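Local structure of DinB-like domain-containing protein (Enterococcus faecalis, 3CEX) at residues 80-85 / 97-102; 51-56 / 108-113. The protein is of unknown function but belongs to the DinB superfamily, whose helical-bundle members are often metal-dependent enzymes. All coordinates share one frame; numbering follows the deposited sequence.

Interaction 1 (80-85 / 97-102); sequences LDLPDE and AKVVVA
Two loops of the long connection between helices 44-62 and 104-124 meet here at the surface of the DinB-like bundle: loop 80-85, which follows helix 74-78, and loop 97-102, which runs from helix 93-96 toward helix 104-124. Neither is regular helix or strand; D81 is the centre of an inverse gamma turn, its backbone at phi -81° and psi 52°, with a weak bond of 2.9 Å from L82 N back to L80 O. That turn brings the leucines on both sides of it to V99. V99 CG2, anti to its own carbonyl carbon, lies 3.8 Å from L82 CD1, the two side chains crossing at about a right angle, and L80 CD1 approaches the same methyl obliquely, at 4.2 Å. The other branch of L80 touches backbone instead, CD2 standing 3.8 Å from V100 O. W49 of helix 44-62 also packs against both L80 and V99, so the apolar cluster continues onto the bundle. On the outer side K98 bends at chi3 (-146°) and chi4, laying its methylenes across the turn with CD 3.4 Å from D81 O. Its NZ ends 4.0 Å from D81 OD2, too far for a salt bridge. The polar link is indirect, through a water that accepts from D81 N at 3.0 Å and donates to K98 O at a very short 2.4 Å. The two loops are thus joined by methyl contacts around V99 and one water bridging the backbones of D81 and K98, while the opposite charges of these exposed residues probably add only a diffuse attraction.

Interaction 2 (51-56 / 108-113); sequences TARELD and SDYLAA
The ring of Y110 lies across helix 51-56, with A52 over one face and D56 at its edge. CG of Y110 is anti to the backbone N, which extends the ring from helix 108-113 to its neighbour; the short segments run in nearly the same direction, 27° apart, with axes 8.6 Å from each other. Helices 44-62 and 104-124 thereby pair in the bundle core, consistent with the four-helix bundle of DinB proteins. A52 CB sits 3.9 Å from the ring centroid and 28° off its normal, a CH-pi contact, and comes closest to CD2 at 3.5 Å. At the far end Y110 OH donates to the anti lone pair of D56 OD2 at 2.7 Å, with the carboxylate turned 81° from the ring plane. R53 passes the phenol obliquely, its CD 3.5 Å from Y110 OH. L111 CD1 packs 3.9 Å from A52 CB and 4.0 Å from T51 CG2, while T51 OG1 bonds back to L47 O. The D56 carboxylate also accepts from backbone N of L68 and W69, so OD2 is shared between tyrosine and main chain. Three donors on one buried acid would be expected to favour its ionised form and hold its plane, giving the phenol a fixed acceptor.

Overall arrangement
Interaction 2 lies about 5 Å from the centre of the chain, in the helical core, whereas interaction 1 lies about 15 Å from it, at the surface; their centres are about 15 Å apart. The two are tied by chain order: helices 44-62 and 104-124 pair directly in interaction 2, and the loops of interaction 1 lie on the connection between them. R53 and D84 bring the two contacts together, with D84 OD1 3.9 Å from R53 NH2, a long and weak ion pair. W69 gives a firmer bridge: its indole NE1 bonds D84 OD1, its backbone N bonds D56 OD2, and its ring meets both R53 and Y110.

Interaction 1 (80-85 / 97-102)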
ATOM      1  N   LEU A  80     -23.520   7.741  10.794  1.00 29.60           N
ATOM      2  CA  LEU A  80     -23.100   6.449  11.342  1.00 31.21           C
ATOM      3  C   LEU A  80     -23.717   6.205  12.722  1.00 32.09           C
ATOM      4  O   LEU A  80     -23.856   7.133  13.505  1.00 31.56           O
ATOM      5  CB  LEU A  80     -21.572   6.374  11.426  1.00 30.31           C
ATOM      6  CG  LEU A  80     -20.746   6.434  10.131  1.00 30.78           C
ATOM      7  CD1 LEU A  80     -19.273   6.194  10.443  1.00 31.84           C
ATOM      8  CD2 LEU A  80     -21.265   5.437   9.132  1.00 30.34           C
ATOM      9  N   ASP A  81     -24.089   4.959  13.008  1.00 34.24           N
ATOM     10  CA  ASP A  81     -24.515   4.596  14.368  1.00 35.09           C
ATOM     11  C   ASP A  81     -23.287   4.350  15.251  1.00 35.87           C
ATOM     12  O   ASP A  81     -23.172   3.336  15.920  1.00 36.80           O
ATOM     13  CB  ASP A  81     -25.455   3.385  14.341  1.00 35.70           C
ATOM     14  CG  ASP A  81     -26.290   3.231  15.638  1.00 37.96           C
ATOM     15  OD1 ASP A  81     -26.405   4.185  16.504  1.00 41.25           O
ATOM     16  OD2 ASP A  81     -26.865   2.114  15.760  1.00 44.80           O
ATOM     17  N   LEU A  82     -22.385   5.324  15.260  1.00 36.32           N
ATOM     18  CA  LEU A  82     -21.184   5.315  16.070  1.00 36.55           C
ATOM     19  C   LEU A  82     -20.993   6.724  16.624  1.00 37.09           C
ATOM     20  O   LEU A  82     -21.221   7.717  15.916  1.00 37.00           O
ATOM     21  CB  LEU A  82     -19.965   4.962  15.234  1.00 36.47           C
ATOM     22  CG  LEU A  82     -19.823   3.548  14.681  1.00 37.43           C
ATOM     23  CD1 LEU A  82     -18.550   3.516  13.857  1.00 35.26           C
ATOM     24  CD2 LEU A  82     -19.825   2.457  15.784  1.00 37.88           C
ATOM     25  N   PRO A  83     -20.575   6.831  17.890  1.00 36.79           N
ATOM     26  CA  PRO A  83     -20.425   8.158  18.475  1.00 37.30           C
ATOM     27  C   PRO A  83     -19.174   8.867  17.944  1.00 37.86           C
ATOM     28  O   PRO A  83     -18.184   8.207  17.620  1.00 36.83           O
ATOM     29  CB  PRO A  83     -20.294   7.856  19.978  1.00 37.22           C
ATOM     30  CG  PRO A  83     -19.674   6.491  20.032  1.00 36.40           C
ATOM     31  CD  PRO A  83     -20.207   5.753  18.827  1.00 37.20           C
ATOM     32  N   ASP A  84     -19.234  10.192  17.812  1.00 38.85           N
ATOM     33  CA  ASP A  84     -18.027  10.980  17.571  1.00 40.22           C
ATOM     34  C   ASP A  84     -17.455  11.285  18.948  1.00 40.83           C
ATOM     35  O   ASP A  84     -18.136  11.852  19.789  1.00 41.75           O
ATOM     36  CB  ASP A  84     -18.331  12.280  16.802  1.00 40.63           C
ATOM     37  CG  ASP A  84     -18.668  12.037  15.335  1.00 41.38           C
ATOM     38  OD1 ASP A  84     -17.991  11.203  14.692  1.00 42.22           O
ATOM     39  OD2 ASP A  84     -19.602  12.675  14.814  1.00 42.23           O
ATOM     40  N   GLU A  85     -16.213  10.886  19.173  1.00 41.96           N
ATOM     41  CA  GLU A  85     -15.577  10.991  20.481  1.00 43.03           C
ATOM     42  C   GLU A  85     -14.270  11.759  20.377  1.00 44.62           C
ATOM     43  O   GLU A  85     -13.698  11.870  19.282  1.00 45.74           O
ATOM     44  CB  GLU A  85     -15.339   9.579  21.033  1.00 42.84           C
ATOM     45  CG  GLU A  85     -16.649   8.844  21.280  1.00 41.34           C
ATOM     46  CD  GLU A  85     -16.511   7.510  21.981  1.00 40.58           C
ATOM     47  OE1 GLU A  85     -15.393   7.027  22.168  1.00 37.57           O
ATOM     48  OE2 GLU A  85     -17.550   6.930  22.344  1.00 38.12           O
ATOM     49  N   ALA A  97     -19.021  -3.204  11.331  1.00 30.76           N
ATOM     50  CA  ALA A  97     -20.201  -3.512  10.516  1.00 31.11           C
ATOM     51  C   ALA A  97     -21.198  -2.358  10.446  1.00 31.26           C
ATOM     52  O   ALA A  97     -22.069  -2.363   9.599  1.00 32.18           O
ATOM     53  CB  ALA A  97     -20.909  -4.758  11.057  1.00 30.94           C
ATOM     54  N   LYS A  98     -21.084  -1.390  11.352  1.00 30.74           N
ATOM     55  CA  LYS A  98     -21.959  -0.241  11.365  1.00 30.94           C
ATOM     56  C   LYS A  98     -21.473   0.868  10.439  1.00 30.37           C
ATOM     57  O   LYS A  98     -22.173   1.869  10.259  1.00 29.76           O
ATOM     58  CB  LYS A  98     -22.102   0.313  12.789  1.00 30.70           C
ATOM     59  CG  LYS A  98     -22.882  -0.616  13.706  1.00 31.91           C
ATOM     60  CD  LYS A  98     -23.230   0.085  15.007  1.00 33.25           C
ATOM     61  CE  LYS A  98     -23.233  -0.848  16.223  1.00 36.14           C
ATOM     62  NZ  LYS A  98     -24.568  -1.002  16.799  1.00 38.44           N
ATOM     63  N   VAL A  99     -20.277   0.718   9.869  1.00 29.39           N
ATOM     64  CA  VAL A  99     -19.826   1.700   8.900  1.00 28.63           C
ATOM     65  C   VAL A  99     -20.378   1.258   7.544  1.00 28.73           C
ATOM     66  O   VAL A  99     -19.807   0.413   6.861  1.00 27.87           O
ATOM     67  CB  VAL A  99     -18.315   1.876   8.888  1.00 28.29           C
ATOM     68  CG1 VAL A  99     -17.933   2.915   7.814  1.00 28.11           C
ATOM     69  CG2 VAL A  99     -17.797   2.303  10.304  1.00 26.42           C
ATOM     70  N   VAL A 100     -21.550   1.799   7.212  1.00 29.43           N
ATOM     71  CA  VAL A 100     -22.253   1.507   5.977  1.00 29.02           C
ATOM     72  C   VAL A 100     -22.785   2.830   5.431  1.00 29.65           C
ATOM     73  O   VAL A 100     -22.999   3.770   6.197  1.00 29.49           O
ATOM     74  CB  VAL A 100     -23.419   0.484   6.185  1.00 29.49           C
ATOM     75  CG1 VAL A 100     -22.860  -0.860   6.616  1.00 28.39           C
ATOM     76  CG2 VAL A 100     -24.474   1.002   7.207  1.00 29.57           C
ATOM     77  N   VAL A 101     -22.973   2.903   4.113  1.00 29.37           N
ATOM     78  CA  VAL A 101     -23.475   4.120   3.470  1.00 29.32           C
ATOM     79  C   VAL A 101     -24.710   3.824   2.621  1.00 29.26           C
ATOM     80  O   VAL A 101     -24.912   2.693   2.138  1.00 28.45           O
ATOM     81  CB  VAL A 101     -22.405   4.792   2.564  1.00 29.71           C
ATOM     82  CG1 VAL A 101     -21.265   5.397   3.394  1.00 29.81           C
ATOM     83  CG2 VAL A 101     -21.870   3.797   1.528  1.00 28.82           C
ATOM     84  N   ALA A 102     -25.525   4.862   2.419  1.00 29.30           N
ATOM     85  CA  ALA A 102     -26.722   4.762   1.581  1.00 29.09           C
ATOM     86  C   ALA A 102     -26.389   4.772   0.080  1.00 28.94           C
ATOM     87  O   ALA A 102     -27.080   4.128  -0.712  1.00 28.63           O
ATOM     88  CB  ALA A 102     -27.711   5.886   1.938  1.00 28.10           C
TER
HETATM   89  O   HOH W   1     -24.285   2.766  10.965  1.00 39.48           O

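Interaction 2 (51-56 / 108-113)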
ATOM      1  N   THR A  51      -9.823   5.182   5.396  1.00 28.43           N
ATOM      2  CA  THR A  51      -8.717   5.853   4.720  1.00 28.21           C
ATOM      3  C   THR A  51      -8.972   7.359   4.651  1.00 28.88           C
ATOM      4  O   THR A  51      -8.084   8.132   4.972  1.00 28.47           O
ATOM      5  CB  THR A  51      -8.470   5.240   3.339  1.00 28.89           C
ATOM      6  OG1 THR A  51      -8.115   3.854   3.542  1.00 29.57           O
ATOM      7  CG2 THR A  51      -7.325   5.983   2.545  1.00 28.24           C
ATOM      8  N   ALA A  52     -10.167   7.772   4.230  1.00 28.15           N
ATOM      9  CA  ALA A  52     -10.511   9.196   4.188  1.00 28.74           C
ATOM     10  C   ALA A  52     -10.439   9.779   5.600  1.00 29.45           C
ATOM     11  O   ALA A  52      -9.904  10.874   5.792  1.00 29.52           O
ATOM     12  CB  ALA A  52     -11.883   9.402   3.587  1.00 27.71           C
ATOM     13  N   ARG A  53     -10.950   9.050   6.576  1.00 30.50           N
ATOM     14  CA  ARG A  53     -10.989   9.521   7.956  1.00 31.61           C
ATOM     15  C   ARG A  53      -9.585   9.684   8.558  1.00 32.45           C
ATOM     16  O   ARG A  53      -9.311  10.665   9.266  1.00 33.03           O
ATOM     17  CB  ARG A  53     -11.879   8.573   8.784  1.00 32.61           C
ATOM     18  CG  ARG A  53     -12.244   8.994  10.166  1.00 35.12           C
ATOM     19  CD  ARG A  53     -13.373   9.986  10.221  1.00 41.19           C
ATOM     20  NE  ARG A  53     -13.937   9.934  11.572  1.00 46.31           N
ATOM     21  CZ  ARG A  53     -13.629  10.744  12.586  1.00 48.28           C
ATOM     22  NH1 ARG A  53     -12.774  11.749  12.436  1.00 51.62           N
ATOM     23  NH2 ARG A  53     -14.206  10.560  13.766  1.00 50.79           N
ATOM     24  N   GLU A  54      -8.685   8.749   8.262  1.00 32.40           N
ATOM     25  CA  GLU A  54      -7.367   8.805   8.837  1.00 33.76           C
ATOM     26  C   GLU A  54      -6.481   9.906   8.207  1.00 33.32           C
ATOM     27  O   GLU A  54      -5.701  10.536   8.919  1.00 32.91           O
ATOM     28  CB  GLU A  54      -6.698   7.425   8.735  1.00 34.59           C
ATOM     29  CG  GLU A  54      -5.367   7.343   9.395  1.00 40.83           C
ATOM     30  CD  GLU A  54      -5.421   7.227  10.914  1.00 45.94           C
ATOM     31  OE1 GLU A  54      -6.426   7.612  11.555  1.00 52.58           O
ATOM     32  OE2 GLU A  54      -4.425   6.743  11.477  1.00 52.67           O
ATOM     33  N   LEU A  55      -6.545  10.074   6.884  1.00 32.47           N
ATOM     34  CA  LEU A  55      -5.913  11.238   6.220  1.00 32.50           C
ATOM     35  C   LEU A  55      -6.431  12.559   6.799  1.00 32.49           C
ATOM     36  O   LEU A  55      -5.659  13.470   7.149  1.00 32.06           O
ATOM     37  CB  LEU A  55      -6.165  11.200   4.708  1.00 31.82           C
ATOM     38  CG  LEU A  55      -5.515  10.036   3.907  1.00 32.17           C
ATOM     39  CD1 LEU A  55      -5.995  10.002   2.448  1.00 30.56           C
ATOM     40  CD2 LEU A  55      -3.981  10.124   3.982  1.00 31.84           C
ATOM     41  N   ASP A  56      -7.751  12.693   6.828  1.00 31.68           N
ATOM     42  CA  ASP A  56      -8.406  13.848   7.420  1.00 32.33           C
ATOM     43  C   ASP A  56      -7.880  14.126   8.848  1.00 31.49           C
ATOM     44  O   ASP A  56      -7.253  15.154   9.104  1.00 31.73           O
ATOM     45  CB  ASP A  56      -9.935  13.606   7.426  1.00 31.53           C
ATOM     46  CG  ASP A  56     -10.741  14.809   7.903  1.00 32.70           C
ATOM     47  OD1 ASP A  56     -10.208  15.943   7.960  1.00 30.34           O
ATOM     48  OD2 ASP A  56     -11.952  14.605   8.183  1.00 30.69           O
ATOM     49  N   SER A 108     -16.761   8.325  -2.295  1.00 27.92           N
ATOM     50  CA  SER A 108     -15.909   8.960  -3.274  1.00 28.17           C
ATOM     51  C   SER A 108     -15.652  10.414  -2.927  1.00 28.13           C
ATOM     52  O   SER A 108     -14.520  10.919  -3.091  1.00 27.50           O
ATOM     53  CB  SER A 108     -16.542   8.925  -4.655  1.00 28.64           C
ATOM     54  OG  SER A 108     -16.560   7.625  -5.143  1.00 31.71           O
ATOM     55  N   ASP A 109     -16.722  11.101  -2.518  1.00 28.22           N
ATOM     56  CA  ASP A 109     -16.650  12.537  -2.198  1.00 28.06           C
ATOM     57  C   ASP A 109     -15.805  12.822  -0.955  1.00 27.41           C
ATOM     58  O   ASP A 109     -14.958  13.757  -0.943  1.00 27.26           O
ATOM     59  CB  ASP A 109     -18.061  13.119  -2.041  1.00 28.51           C
ATOM     60  CG  ASP A 109     -18.833  13.176  -3.339  1.00 32.02           C
ATOM     61  OD1 ASP A 109     -18.243  12.990  -4.433  1.00 33.99           O
ATOM     62  OD2 ASP A 109     -20.061  13.417  -3.260  1.00 33.60           O
ATOM     63  N   TYR A 110     -15.986  12.027   0.093  1.00 26.60           N
ATOM     64  CA  TYR A 110     -15.213  12.264   1.306  1.00 26.46           C
ATOM     65  C   TYR A 110     -13.731  11.881   1.089  1.00 26.75           C
ATOM     66  O   TYR A 110     -12.819  12.591   1.521  1.00 25.52           O
ATOM     67  CB  TYR A 110     -15.826  11.530   2.512  1.00 26.71           C
ATOM     68  CG  TYR A 110     -15.090  11.738   3.828  1.00 26.37           C
ATOM     69  CD1 TYR A 110     -14.587  12.991   4.196  1.00 27.48           C
ATOM     70  CD2 TYR A 110     -14.921  10.705   4.708  1.00 25.48           C
ATOM     71  CE1 TYR A 110     -13.901  13.171   5.440  1.00 27.52           C
ATOM     72  CE2 TYR A 110     -14.254  10.879   5.916  1.00 26.36           C
ATOM     73  CZ  TYR A 110     -13.738  12.103   6.279  1.00 26.84           C
ATOM     74  OH  TYR A 110     -13.078  12.229   7.498  1.00 27.45           O
ATOM     75  N   LEU A 111     -13.480  10.783   0.387  1.00 27.13           N
ATOM     76  CA  LEU A 111     -12.096  10.438   0.057  1.00 27.72           C
ATOM     77  C   LEU A 111     -11.415  11.512  -0.811  1.00 28.05           C
ATOM     78  O   LEU A 111     -10.268  11.879  -0.560  1.00 27.88           O
ATOM     79  CB  LEU A 111     -11.997   9.060  -0.629  1.00 27.56           C
ATOM     80  CG  LEU A 111     -10.587   8.500  -0.884  1.00 26.84           C
ATOM     81  CD1 LEU A 111      -9.789   8.366   0.438  1.00 27.54           C
ATOM     82  CD2 LEU A 111     -10.699   7.091  -1.580  1.00 28.18           C
ATOM     83  N   ALA A 112     -12.124  12.019  -1.811  1.00 27.91           N
ATOM     84  CA  ALA A 112     -11.575  13.084  -2.671  1.00 27.95           C
ATOM     85  C   ALA A 112     -11.234  14.338  -1.865  1.00 28.23           C
ATOM     86  O   ALA A 112     -10.191  14.972  -2.098  1.00 27.77           O
ATOM     87  CB  ALA A 112     -12.566  13.443  -3.820  1.00 28.35           C
ATOM     88  N   ALA A 113     -12.117  14.702  -0.921  1.00 28.42           N
ATOM     89  CA  ALA A 113     -11.858  15.821  -0.029  1.00 28.00           C
ATOM     90  C   ALA A 113     -10.639  15.552   0.846  1.00 28.19           C
ATOM     91  O   ALA A 113      -9.826  16.451   1.054  1.00 27.65           O
ATOM     92  CB  ALA A 113     -13.075  16.153   0.832  1.00 27.78           C
TER